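3-keto-5-aminohexanoate cleavage protein (PDB 3LOT) probably acts as a zinc-dependent beta-keto acid cleavage enzyme on a TIM-barrel fold, with 3-keto-5-aminohexanoate as its likely substrate. Local coordinates at residues A106-I111 / K165-K170; Y176-I181 / L217-T222; A42-G47 / Q279-V284. All coordinates share one frame; numbering follows the deposited sequence.

Contact 1 of 3, residues A106-I111 / K165-K170; sequences ALKPEI and KENDTK
Thr-169 packs against Pro-109 in the tight, buried part of this contact. Thr-169 OG1 donates a hydrogen bond of 2.7 Å to Pro-109 O and lies in the plane of that carbonyl. OG1 sits anti to the carbonyl carbon of its own residue (chi1 -59°), which turns the hydroxyl to Pro-109. Thr-169 OG1 also touches the proline ring, 3.6 Å from Pro-109 CD. The methyl Thr-169 CG2 meets Pro-109 CG and reaches to 3.8 Å from Ile-111 C. One residue on, Lys-170 N donates to Glu-110 O at 3.0 Å. This bond is nearly straight at the hydrogen (169°). Ile-111 CA then makes a CA-H...O contact of 3.3 Å with Lys-170 O. The charged groups find partners elsewhere: Lys-170 NZ bonds to Pro-196 O, and Glu-110 makes a salt bridge to Arg-301 and accepts a hydrogen bond from Gly-308 N.

The other end is looser: Lys-108 is partly exposed and Asp-168 exposed. The Lys-108 side chain crosses that of Asn-167 at about a right angle. Lys-108 NZ gives a hydrogen bond of 3.0 Å to Asn-167 OD1, in the amide plane. Pro-105 O is a second acceptor for NZ, and Ile-163 O takes Asn-167 ND2. An alanine in place of Lys-108 would probably leave Asn-167 OD1 without this donor and open a gap beside the amide. Asp-168 is the C-prime residue of a Schellman motif that ends helix 154-166. Residues 108-111 and 167-170 run almost in the same direction into strands 111-115 and 170-175, parallel neighbours at the end of the TIM barrel where the strands begin.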
ATOM      1  N   ALA D 106     -14.400  35.912  17.828  1.00 14.25           N
ATOM      2  CA  ALA D 106     -14.543  37.263  17.278  1.00 13.75           C
ATOM      3  C   ALA D 106     -15.396  37.289  16.002  1.00 13.28           C
ATOM      4  O   ALA D 106     -16.330  38.105  15.867  1.00 12.56           O
ATOM      5  CB  ALA D 106     -13.185  37.894  17.051  1.00 12.00           C
ATOM      6  N   LEU D 107     -15.068  36.415  15.051  1.00 14.39           N
ATOM      7  CA  LEU D 107     -15.716  36.428  13.732  1.00 14.98           C
ATOM      8  C   LEU D 107     -16.821  35.389  13.544  1.00 14.57           C
ATOM      9  O   LEU D 107     -17.642  35.543  12.646  1.00 15.54           O
ATOM     10  CB  LEU D 107     -14.688  36.294  12.585  1.00 14.86           C
ATOM     11  CG  LEU D 107     -13.948  37.562  12.112  1.00 16.56           C
ATOM     12  CD1 LEU D 107     -13.168  38.151  13.200  1.00 15.01           C
ATOM     13  CD2 LEU D 107     -13.069  37.256  10.926  1.00 14.36           C
ATOM     14  N   LYS D 108     -16.843  34.345  14.357  1.00 14.02           N
ATOM     15  CA  LYS D 108     -17.781  33.219  14.171  1.00 13.10           C
ATOM     16  C   LYS D 108     -17.934  32.805  12.714  1.00 12.24           C
ATOM     17  O   LYS D 108     -19.015  32.865  12.148  1.00 11.54           O
ATOM     18  CB  LYS D 108     -19.140  33.569  14.796  1.00 13.72           C
ATOM     19  CG  LYS D 108     -19.067  33.957  16.243  1.00 15.76           C
ATOM     20  CD  LYS D 108     -20.425  34.388  16.747  1.00 18.95           C
ATOM     21  CE  LYS D 108     -20.571  34.284  18.227  1.00 24.00           C
ATOM     22  NZ  LYS D 108     -19.455  34.944  18.952  1.00 27.83           N
ATOM     23  N   PRO D 109     -16.822  32.408  12.069  1.00 11.68           N
ATOM     24  CA  PRO D 109     -16.893  32.040  10.679  1.00 12.27           C
ATOM     25  C   PRO D 109     -17.597  30.702  10.492  1.00 12.75           C
ATOM     26  O   PRO D 109     -17.768  29.933  11.448  1.00 13.66           O
ATOM     27  CB  PRO D 109     -15.404  31.901  10.261  1.00 11.75           C
ATOM     28  CG  PRO D 109     -14.697  31.534  11.538  1.00 12.06           C
ATOM     29  CD  PRO D 109     -15.473  32.223  12.639  1.00 11.77           C
ATOM     30  N   GLU D 110     -17.986  30.435   9.255  1.00 13.15           N
ATOM     31  CA  GLU D 110     -18.627  29.180   8.896  1.00 12.69           C
ATOM     32  C   GLU D 110     -17.693  27.988   9.040  1.00 12.61           C
ATOM     33  O   GLU D 110     -18.138  26.892   9.363  1.00 12.40           O
ATOM     34  CB  GLU D 110     -19.135  29.217   7.452  1.00 13.10           C
ATOM     35  CG  GLU D 110     -20.277  30.238   7.149  1.00 11.67           C
ATOM     36  CD  GLU D 110     -20.849  30.042   5.760  1.00 10.56           C
ATOM     37  OE1 GLU D 110     -20.290  30.623   4.799  1.00 15.89           O
ATOM     38  OE2 GLU D 110     -21.835  29.292   5.600  1.00  9.62           O
ATOM     39  N   ILE D 111     -16.421  28.188   8.718  1.00 11.85           N
ATOM     40  CA  ILE D 111     -15.434  27.115   8.755  1.00 11.97           C
ATOM     41  C   ILE D 111     -14.084  27.791   9.062  1.00 12.72           C
ATOM     42  O   ILE D 111     -13.852  28.969   8.700  1.00 12.36           O
ATOM     43  CB  ILE D 111     -15.477  26.317   7.409  1.00 12.58           C
ATOM     44  CG1 ILE D 111     -14.489  25.142   7.395  1.00 11.06           C
ATOM     45  CG2 ILE D 111     -15.246  27.262   6.165  1.00 10.91           C
ATOM     46  CD1 ILE D 111     -14.862  24.095   6.417  1.00 11.54           C
ATOM     47  N   LYS D 165     -17.381  24.630  18.501  1.00 13.63           N
ATOM     48  CA  LYS D 165     -18.795  24.322  18.768  1.00 13.55           C
ATOM     49  C   LYS D 165     -19.552  25.527  19.315  1.00 13.49           C
ATOM     50  O   LYS D 165     -20.684  25.766  18.946  1.00 14.03           O
ATOM     51  CB  LYS D 165     -18.882  23.163  19.761  1.00 14.09           C
ATOM     52  CG  LYS D 165     -18.652  21.804  19.135  1.00 14.31           C
ATOM     53  CD  LYS D 165     -18.510  20.742  20.187  1.00 14.81           C
ATOM     54  CE  LYS D 165     -18.218  19.390  19.548  1.00 14.36           C
ATOM     55  NZ  LYS D 165     -18.036  18.358  20.586  1.00 16.60           N
ATOM     56  N   GLU D 166     -18.936  26.267  20.218  1.00 14.20           N
ATOM     57  CA  GLU D 166     -19.569  27.457  20.837  1.00 15.70           C
ATOM     58  C   GLU D 166     -19.956  28.536  19.832  1.00 14.84           C
ATOM     59  O   GLU D 166     -20.901  29.265  20.018  1.00 15.66           O
ATOM     60  CB  GLU D 166     -18.594  28.075  21.820  1.00 16.51           C
ATOM     61  CG  GLU D 166     -18.459  27.298  23.084  1.00 20.78           C
ATOM     62  CD  GLU D 166     -17.252  27.716  23.922  1.00 27.18           C
ATOM     63  OE1 GLU D 166     -16.583  28.704  23.543  1.00 30.95           O
ATOM     64  OE2 GLU D 166     -16.977  27.051  24.969  1.00 33.22           O
ATOM     65  N   ASN D 167     -19.186  28.658  18.777  1.00 14.70           N
ATOM     66  CA  ASN D 167     -19.387  29.708  17.795  1.00 14.72           C
ATOM     67  C   ASN D 167     -19.917  29.151  16.485  1.00 14.33           C
ATOM     68  O   ASN D 167     -19.930  29.857  15.454  1.00 14.93           O
ATOM     69  CB  ASN D 167     -18.066  30.457  17.575  1.00 15.32           C
ATOM     70  CG  ASN D 167     -17.599  31.165  18.829  1.00 15.73           C
ATOM     71  OD1 ASN D 167     -18.150  32.221  19.179  1.00 17.92           O
ATOM     72  ND2 ASN D 167     -16.578  30.611  19.506  1.00 13.98           N
ATOM     73  N   ASP D 168     -20.369  27.893  16.526  1.00 13.63           N
ATOM     74  CA  ASP D 168     -21.031  27.274  15.398  1.00 13.88           C
ATOM     75  C   ASP D 168     -20.100  27.380  14.193  1.00 13.17           C
ATOM     76  O   ASP D 168     -20.506  27.785  13.098  1.00 13.63           O
ATOM     77  CB  ASP D 168     -22.366  27.983  15.158  1.00 14.73           C
ATOM     78  CG  ASP D 168     -23.288  27.208  14.254  1.00 18.61           C
ATOM     79  OD1 ASP D 168     -22.979  26.051  13.973  1.00 23.53           O
ATOM     80  OD2 ASP D 168     -24.329  27.756  13.798  1.00 25.50           O
ATOM     81  N   THR D 169     -18.833  27.031  14.401  1.00 11.90           N
ATOM     82  CA  THR D 169     -17.839  27.024  13.321  1.00 11.06           C
ATOM     83  C   THR D 169     -17.420  25.590  13.016  1.00 12.01           C
ATOM     84  O   THR D 169     -17.131  24.823  13.925  1.00 10.79           O
ATOM     85  CB  THR D 169     -16.616  27.851  13.703  1.00 11.78           C
ATOM     86  OG1 THR D 169     -16.999  29.204  13.984  1.00 13.02           O
ATOM     87  CG2 THR D 169     -15.557  27.842  12.572  1.00  7.35           C
ATOM     88  N   LYS D 170     -17.395  25.216  11.740  1.00 12.39           N
ATOM     89  CA  LYS D 170     -16.991  23.873  11.372  1.00 13.09           C
ATOM     90  C   LYS D 170     -15.471  23.779  11.352  1.00 13.46           C
ATOM     91  O   LYS D 170     -14.805  24.606  10.725  1.00 12.29           O
ATOM     92  CB  LYS D 170     -17.479  23.449  10.001  1.00 13.46           C
ATOM     93  CG  LYS D 170     -17.213  21.953   9.775  1.00 16.55           C
ATOM     94  CD  LYS D 170     -17.857  21.398   8.551  1.00 19.91           C
ATOM     95  CE  LYS D 170     -17.609  19.855   8.402  1.00 19.84           C
ATOM     96  NZ  LYS D 170     -18.366  19.059   9.391  1.00 19.41           N
TER

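Contact 2 of 3, residues Y176-I181 / L217-T222; sequences YDIGQI and LFMKQT
Ile-178 and Ile-181 meet Phe-218, Met-219 and the methyl of Thr-222 in the apolar part of the contact. Met-219 is selenomethionine. Met-219 SE lies 3.5 Å from Ile-178 CD1 and equally close to Asp-177 C. Ile-181 CD1 touches Met-219 SE at 3.8 Å. Ile-181 CD1 also comes within 3.1 Å of the backbone oxygen Met-219 O, a tight approach. Ile-178 crosses Phe-218 at about a right angle and meets the edge of the ring, with CG1 in the ring plane and CD1 3.5 Å from Phe-218 CD2. Thr-222 offers its methyl: CG2 packs on Ile-181 CG2 at 3.9 Å.

The segments belong to helices 178-189 and 213-226, consecutive in the outer layer of the TIM barrel. Strand 197-203 runs between them in sequence, and its Phe-201 touches both Ile-181 and Met-219. Tyr-176, just after strand 170-175, has its side chain about 6 Å from the zinc ion.

The two segments share no hydrogen bond. Within them, Thr-222 OG1 donates to Phe-218 O at 2.7 Å, and Thr-222 N reaches the same oxygen from the opposite face of the carbonyl plane. Tyr-176 N donates to Gln-180 OE1 at 2.9 Å.

A second subunit packs here: Phe-218 stacks on Phe-218 of that subunit, and Gly-179 N bonds to its Asp-177 OD1.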
ATOM      1  N   TYR D 176      -0.965  16.785   8.507  1.00 12.42           N
ATOM      2  CA  TYR D 176       0.328  16.861   7.813  1.00 13.24           C
ATOM      3  C   TYR D 176       1.133  15.561   7.892  1.00 13.92           C
ATOM      4  O   TYR D 176       2.303  15.521   7.453  1.00 13.82           O
ATOM      5  CB  TYR D 176       1.212  17.968   8.396  1.00 13.65           C
ATOM      6  CG  TYR D 176       0.684  19.377   8.304  1.00 15.36           C
ATOM      7  CD1 TYR D 176      -0.307  19.816   9.171  1.00 15.44           C
ATOM      8  CD2 TYR D 176       1.230  20.283   7.407  1.00 16.50           C
ATOM      9  CE1 TYR D 176      -0.781  21.136   9.130  1.00 19.15           C
ATOM     10  CE2 TYR D 176       0.768  21.587   7.335  1.00 20.75           C
ATOM     11  CZ  TYR D 176      -0.235  22.014   8.208  1.00 19.97           C
ATOM     12  OH  TYR D 176      -0.708  23.300   8.124  1.00 22.78           O
ATOM     13  N   ASP D 177       0.545  14.518   8.499  1.00 13.44           N
ATOM     14  CA  ASP D 177       1.234  13.239   8.674  1.00 13.36           C
ATOM     15  C   ASP D 177       0.204  12.170   9.102  1.00 12.77           C
ATOM     16  O   ASP D 177      -0.921  12.485   9.513  1.00 11.67           O
ATOM     17  CB  ASP D 177       2.299  13.370   9.773  1.00 13.51           C
ATOM     18  CG  ASP D 177       3.548  12.567   9.509  1.00 13.84           C
ATOM     19  OD1 ASP D 177       3.544  11.540   8.769  1.00 15.79           O
ATOM     20  OD2 ASP D 177       4.581  12.979  10.092  1.00 19.77           O
ATOM     21  N   ILE D 178       0.621  10.920   9.014  1.00 13.62           N
ATOM     22  CA  ILE D 178      -0.210   9.773   9.388  1.00 12.95           C
ATOM     23  C   ILE D 178      -0.591   9.858  10.862  1.00 13.14           C
ATOM     24  O   ILE D 178      -1.738   9.584  11.228  1.00 12.73           O
ATOM     25  CB  ILE D 178       0.477   8.457   9.052  1.00 12.70           C
ATOM     26  CG1 ILE D 178       0.816   8.415   7.541  1.00 13.78           C
ATOM     27  CG2 ILE D 178      -0.399   7.240   9.498  1.00 12.76           C
ATOM     28  CD1 ILE D 178      -0.393   8.624   6.646  1.00 12.08           C
ATOM     29  N   GLY D 179       0.360  10.201  11.725  1.00 13.41           N
ATOM     30  CA  GLY D 179       0.076  10.309  13.161  1.00 13.96           C
ATOM     31  C   GLY D 179      -1.036  11.285  13.485  1.00 13.63           C
ATOM     32  O   GLY D 179      -1.732  11.162  14.488  1.00 13.59           O
ATOM     33  N   GLN D 180      -1.154  12.309  12.656  1.00 13.55           N
ATOM     34  CA  GLN D 180      -2.193  13.343  12.821  1.00 13.44           C
ATOM     35  C   GLN D 180      -3.591  12.869  12.395  1.00 12.49           C
ATOM     36  O   GLN D 180      -4.621  13.341  12.919  1.00 11.76           O
ATOM     37  CB  GLN D 180      -1.787  14.616  12.050  1.00 13.75           C
ATOM     38  CG  GLN D 180      -0.490  15.249  12.616  1.00 14.93           C
ATOM     39  CD  GLN D 180      -0.218  16.660  12.131  1.00 17.54           C
ATOM     40  OE1 GLN D 180      -0.972  17.238  11.342  1.00 14.53           O
ATOM     41  NE2 GLN D 180       0.884  17.226  12.604  1.00 16.09           N
ATOM     42  N   ILE D 181      -3.643  11.909  11.478  1.00 12.45           N
ATOM     43  CA  ILE D 181      -4.917  11.228  11.207  1.00 12.09           C
ATOM     44  C   ILE D 181      -5.286  10.351  12.415  1.00 12.13           C
ATOM     45  O   ILE D 181      -6.429  10.307  12.856  1.00 11.91           O
ATOM     46  CB  ILE D 181      -4.867  10.408   9.930  1.00 13.61           C
ATOM     47  CG1 ILE D 181      -4.382  11.307   8.747  1.00 15.88           C
ATOM     48  CG2 ILE D 181      -6.228   9.760   9.702  1.00  9.40           C
ATOM     49  CD1 ILE D 181      -4.534  10.678   7.329  1.00 16.31           C
ATOM     50  N   LEU D 217      -1.987   8.422  -1.059  1.00 11.04           N
ATOM     51  CA  LEU D 217      -2.856   7.251  -0.955  1.00 12.63           C
ATOM     52  C   LEU D 217      -2.929   6.736   0.471  1.00 12.78           C
ATOM     53  O   LEU D 217      -4.036   6.424   0.976  1.00 14.64           O
ATOM     54  CB  LEU D 217      -2.431   6.155  -1.915  1.00 12.60           C
ATOM     55  CG  LEU D 217      -3.429   4.994  -2.012  1.00 15.13           C
ATOM     56  CD1 LEU D 217      -4.838   5.431  -2.584  1.00 14.11           C
ATOM     57  CD2 LEU D 217      -2.785   3.912  -2.857  1.00 16.10           C
ATOM     58  N   PHE D 218      -1.763   6.677   1.123  1.00 12.43           N
ATOM     59  CA  PHE D 218      -1.689   6.149   2.478  1.00 11.87           C
ATOM     60  C   PHE D 218      -2.449   7.037   3.486  1.00 12.16           C
ATOM     61  O   PHE D 218      -3.100   6.505   4.376  1.00 12.46           O
ATOM     62  CB  PHE D 218      -0.243   5.864   2.899  1.00 12.23           C
ATOM     63  CG  PHE D 218      -0.147   4.932   4.056  1.00 12.14           C
ATOM     64  CD1 PHE D 218      -0.376   3.584   3.887  1.00 13.39           C
ATOM     65  CD2 PHE D 218       0.097   5.407   5.327  1.00 13.27           C
ATOM     66  CE1 PHE D 218      -0.329   2.714   4.958  1.00 13.29           C
ATOM     67  CE2 PHE D 218       0.116   4.544   6.415  1.00 13.11           C
ATOM     68  CZ  PHE D 218      -0.086   3.202   6.230  1.00 13.01           C
HETATM   69  N   MSE D 219      -2.403   8.370   3.319  1.00 12.29           N
HETATM   70  CA  MSE D 219      -3.139   9.289   4.170  1.00 12.57           C
HETATM   71  C   MSE D 219      -4.623   8.967   4.060  1.00 12.81           C
HETATM   72  O   MSE D 219      -5.287   8.762   5.066  1.00 12.98           O
HETATM   73  CB  MSE D 219      -2.885  10.768   3.786  1.00 13.54           C
HETATM   74  CG  MSE D 219      -1.493  11.292   4.053  1.00 12.14           C
HETATM   75 SE   MSE D 219      -1.248  11.883   5.881  0.75 10.69          SE
HETATM   76  CE  MSE D 219      -2.014  13.699   5.780  1.00  8.92           C
ATOM     77  N   LYS D 220      -5.138   8.894   2.840  1.00 12.77           N
ATOM     78  CA  LYS D 220      -6.568   8.727   2.642  1.00 13.55           C
ATOM     79  C   LYS D 220      -7.014   7.370   3.169  1.00 13.48           C
ATOM     80  O   LYS D 220      -8.039   7.272   3.830  1.00 13.47           O
ATOM     81  CB  LYS D 220      -6.950   8.933   1.152  1.00 14.52           C
ATOM     82  CG  LYS D 220      -8.475   8.813   0.859  1.00 14.31           C
ATOM     83  CD  LYS D 220      -8.893   7.461   0.411  1.00 14.89           C
ATOM     84  CE  LYS D 220     -10.393   7.454  -0.020  1.00 15.83           C
ATOM     85  NZ  LYS D 220     -10.811   6.131  -0.536  1.00 12.46           N
ATOM     86  N   GLN D 221      -6.246   6.332   2.866  1.00 13.45           N
ATOM     87  CA  GLN D 221      -6.549   4.965   3.355  1.00 13.51           C
ATOM     88  C   GLN D 221      -6.501   4.879   4.878  1.00 12.82           C
ATOM     89  O   GLN D 221      -7.286   4.148   5.493  1.00 13.32           O
ATOM     90  CB  GLN D 221      -5.586   3.953   2.760  1.00 13.25           C
ATOM     91  CG  GLN D 221      -5.762   3.736   1.288  1.00 13.30           C
ATOM     92  CD  GLN D 221      -4.666   2.820   0.720  1.00 15.95           C
ATOM     93  OE1 GLN D 221      -3.575   2.722   1.299  1.00 17.23           O
ATOM     94  NE2 GLN D 221      -4.944   2.165  -0.446  1.00 15.81           N
ATOM     95  N   THR D 222      -5.606   5.644   5.505  1.00 13.29           N
ATOM     96  CA  THR D 222      -5.573   5.681   6.975  1.00 13.06           C
ATOM     97  C   THR D 222      -6.865   6.289   7.525  1.00 13.38           C
ATOM     98  O   THR D 222      -7.451   5.775   8.479  1.00 14.77           O
ATOM     99  CB  THR D 222      -4.325   6.437   7.508  1.00 12.91           C
ATOM    100  OG1 THR D 222      -3.155   5.800   7.002  1.00  9.83           O
ATOM    101  CG2 THR D 222      -4.290   6.468   9.045  1.00 11.38           C
TER

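Contact 3 of 3, residues A42-G47 / Q279-V284; sequences AEAGAG and QVEKMV
Ala-44 and Val-280 meet where the first and last helices of the TIM barrel's outer layer come together. Helix 31-43 follows strand 7-13, and helix 276-289 follows strand 256-259; the two strands pair in parallel and close the barrel wall. Val-280 CG1 carries most of the contact. Val-280 CG1 lies 3.6 Å from Ala-44 CB and 3.4 Å from Ala-44 O. The distance from Val-280 CG1 to Ala-46 CB is 4.3 Å. CG1 is anti to the backbone N (chi1 174°), which directs it at the turn that follows helix 31-43. Glu-281 lies at the exposed border, where its CG touches Ala-44 CB at 3.9 Å. One turn further along the helix, Val-284 CG2 comes to 3.6 Å from Ala-44 O. That carbonyl oxygen is therefore touched by methyl groups of two valines.

The next shell sets these groups in place. Gly-45 has positive phi and ends helix 31-43 in a Schellman motif, with Gly-45 N bonded to Ala-42 O at 3.0 Å. On the barrel side, Cys-12 of strand 7-13 touches both Ala-46 and Val-280, and Val-259 also touches Val-280. On the helix, Gln-279 NE2 bonds to Ser-264 O and Tyr-266 O. Lys-282 makes a salt bridge to Glu-289 of a third subunit. The helices are close at the turn itself: a CB on Gly-45 would fall 2.9 Å from Val-284 CG2, a clash.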
ATOM      1  N   ALA D  42     -12.962  33.358  -6.222  1.00 12.17           N
ATOM      2  CA  ALA D  42     -14.356  32.948  -6.214  1.00 11.84           C
ATOM      3  C   ALA D  42     -14.973  32.979  -7.579  1.00 12.03           C
ATOM      4  O   ALA D  42     -15.636  32.046  -7.979  1.00 10.35           O
ATOM      5  CB  ALA D  42     -15.164  33.837  -5.264  1.00 11.30           C
ATOM      6  N   GLU D  43     -14.755  34.070  -8.297  1.00 13.24           N
ATOM      7  CA  GLU D  43     -15.305  34.246  -9.609  1.00 14.36           C
ATOM      8  C   GLU D  43     -14.689  33.283 -10.606  1.00 14.66           C
ATOM      9  O   GLU D  43     -15.328  32.942 -11.586  1.00 14.52           O
ATOM     10  CB  GLU D  43     -15.115  35.689 -10.060  1.00 15.71           C
ATOM     11  CG  GLU D  43     -16.071  36.658  -9.295  1.00 18.35           C
ATOM     12  CD  GLU D  43     -15.916  38.132  -9.762  1.00 25.42           C
ATOM     13  OE1 GLU D  43     -15.176  38.337 -10.766  1.00 28.58           O
ATOM     14  OE2 GLU D  43     -16.523  39.053  -9.127  1.00 28.13           O
ATOM     15  N   ALA D  44     -13.483  32.803 -10.322  1.00 13.75           N
ATOM     16  CA  ALA D  44     -12.819  31.776 -11.140  1.00 13.37           C
ATOM     17  C   ALA D  44     -13.291  30.335 -10.834  1.00 13.08           C
ATOM     18  O   ALA D  44     -12.866  29.389 -11.480  1.00 14.00           O
ATOM     19  CB  ALA D  44     -11.284  31.885 -10.975  1.00 13.06           C
ATOM     20  N   GLY D  45     -14.145  30.143  -9.838  1.00 12.88           N
ATOM     21  CA  GLY D  45     -14.659  28.813  -9.526  1.00 13.07           C
ATOM     22  C   GLY D  45     -14.348  28.286  -8.133  1.00 13.20           C
ATOM     23  O   GLY D  45     -14.786  27.211  -7.783  1.00 15.69           O
ATOM     24  N   ALA D  46     -13.590  29.039  -7.332  1.00 12.57           N
ATOM     25  CA  ALA D  46     -13.327  28.658  -5.939  1.00 12.01           C
ATOM     26  C   ALA D  46     -14.555  28.884  -5.106  1.00 11.57           C
ATOM     27  O   ALA D  46     -14.956  30.033  -4.814  1.00 11.89           O
ATOM     28  CB  ALA D  46     -12.155  29.434  -5.329  1.00 10.82           C
ATOM     29  N   GLY D  47     -15.143  27.783  -4.682  1.00 11.31           N
ATOM     30  CA  GLY D  47     -16.317  27.852  -3.853  1.00 11.43           C
ATOM     31  C   GLY D  47     -15.975  28.243  -2.426  1.00 12.00           C
ATOM     32  O   GLY D  47     -16.879  28.660  -1.668  1.00 11.28           O
ATOM     33  N   GLN D 279      -4.321  30.010 -10.993  1.00 13.78           N
ATOM     34  CA  GLN D 279      -4.255  28.638 -10.505  1.00 13.29           C
ATOM     35  C   GLN D 279      -5.659  28.044 -10.375  1.00 13.32           C
ATOM     36  O   GLN D 279      -5.878  26.876 -10.696  1.00 13.17           O
ATOM     37  CB  GLN D 279      -3.555  28.614  -9.141  1.00 13.83           C
ATOM     38  CG  GLN D 279      -2.054  28.861  -9.193  1.00 14.61           C
ATOM     39  CD  GLN D 279      -1.419  28.967  -7.798  1.00 14.07           C
ATOM     40  OE1 GLN D 279      -2.122  28.993  -6.788  1.00 16.39           O
ATOM     41  NE2 GLN D 279      -0.096  28.999  -7.748  1.00 12.18           N
ATOM     42  N   VAL D 280      -6.610  28.828  -9.885  1.00 12.56           N
ATOM     43  CA  VAL D 280      -8.001  28.355  -9.833  1.00 11.26           C
ATOM     44  C   VAL D 280      -8.533  28.002 -11.228  1.00 11.54           C
ATOM     45  O   VAL D 280      -9.104  26.947 -11.408  1.00 10.51           O
ATOM     46  CB  VAL D 280      -8.936  29.351  -9.145  1.00 10.41           C
ATOM     47  CG1 VAL D 280     -10.402  28.871  -9.247  1.00 10.60           C
ATOM     48  CG2 VAL D 280      -8.501  29.553  -7.711  1.00 11.68           C
ATOM     49  N   GLU D 281      -8.318  28.879 -12.221  1.00 11.86           N
ATOM     50  CA  GLU D 281      -8.751  28.606 -13.600  1.00 12.26           C
ATOM     51  C   GLU D 281      -8.155  27.314 -14.139  1.00 12.23           C
ATOM     52  O   GLU D 281      -8.853  26.541 -14.775  1.00 10.89           O
ATOM     53  CB  GLU D 281      -8.396  29.759 -14.532  1.00 12.60           C
ATOM     54  CG  GLU D 281      -9.124  31.003 -14.146  1.00 14.84           C
ATOM     55  CD  GLU D 281      -8.584  32.305 -14.759  1.00 21.39           C
ATOM     56  OE1 GLU D 281      -7.491  32.351 -15.367  1.00 23.95           O
ATOM     57  OE2 GLU D 281      -9.319  33.305 -14.640  1.00 22.99           O
ATOM     58  N   LYS D 282      -6.873  27.098 -13.873  1.00 11.86           N
ATOM     59  CA  LYS D 282      -6.179  25.849 -14.287  1.00 12.39           C
ATOM     60  C   LYS D 282      -6.790  24.592 -13.665  1.00 12.73           C
ATOM     61  O   LYS D 282      -7.062  23.598 -14.362  1.00 12.19           O
ATOM     62  CB  LYS D 282      -4.707  25.930 -13.923  1.00 12.45           C
ATOM     63  CG  LYS D 282      -3.872  24.708 -14.326  1.00 14.28           C
ATOM     64  CD  LYS D 282      -2.399  25.055 -14.161  1.00 16.59           C
ATOM     65  CE  LYS D 282      -1.496  24.049 -14.805  1.00 17.34           C
ATOM     66  NZ  LYS D 282      -1.570  24.213 -16.265  1.00 15.30           N
HETATM   67  N   MSE D 283      -7.035  24.645 -12.362  1.00 12.50           N
HETATM   68  CA  MSE D 283      -7.509  23.471 -11.675  1.00 13.12           C
HETATM   69  C   MSE D 283      -8.939  23.199 -12.141  1.00 12.44           C
HETATM   70  O   MSE D 283      -9.304  22.040 -12.325  1.00 12.34           O
HETATM   71  CB  MSE D 283      -7.431  23.645 -10.159  1.00 12.74           C
HETATM   72  CG  MSE D 283      -7.790  22.382  -9.369  1.00 15.02           C
HETATM   73 SE   MSE D 283      -6.490  20.924  -9.715  0.75 16.04          SE
HETATM   74  CE  MSE D 283      -7.754  19.728 -10.092  1.00  9.39           C
ATOM     75  N   VAL D 284      -9.720  24.254 -12.391  1.00 12.89           N
ATOM     76  CA  VAL D 284     -11.104  24.114 -12.924  1.00 11.77           C
ATOM     77  C   VAL D 284     -11.116  23.498 -14.318  1.00 12.80           C
ATOM     78  O   VAL D 284     -11.941  22.623 -14.603  1.00 12.99           O
ATOM     79  CB  VAL D 284     -11.911  25.434 -12.874  1.00 12.17           C
ATOM     80  CG1 VAL D 284     -13.268  25.315 -13.622  1.00 10.82           C
ATOM     81  CG2 VAL D 284     -12.160  25.866 -11.373  1.00  8.31           C
TER

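How the contacts relate
From the N terminus, the chain first passes 42-47, the opening side of contact 3. Contact 1 comes next: it joins 106-111 to 165-170 and closes a loop of 53 residues where strands 111-115 and 170-175 begin. It closes before contact 2 opens, so the two are in series. Contact 2 then links 176-181 to 217-222, two successive outer helices on either side of strand 197-203 in sequence. Contact 3 closes last, at 279-284, and both other contacts nest inside its loop. None of them cross. Contact 3 joins the first and last outer helices, at the seam where strand 256-259 pairs with strand 7-13. The centres lie about 25 to 27 Å apart, and the contacts do not touch.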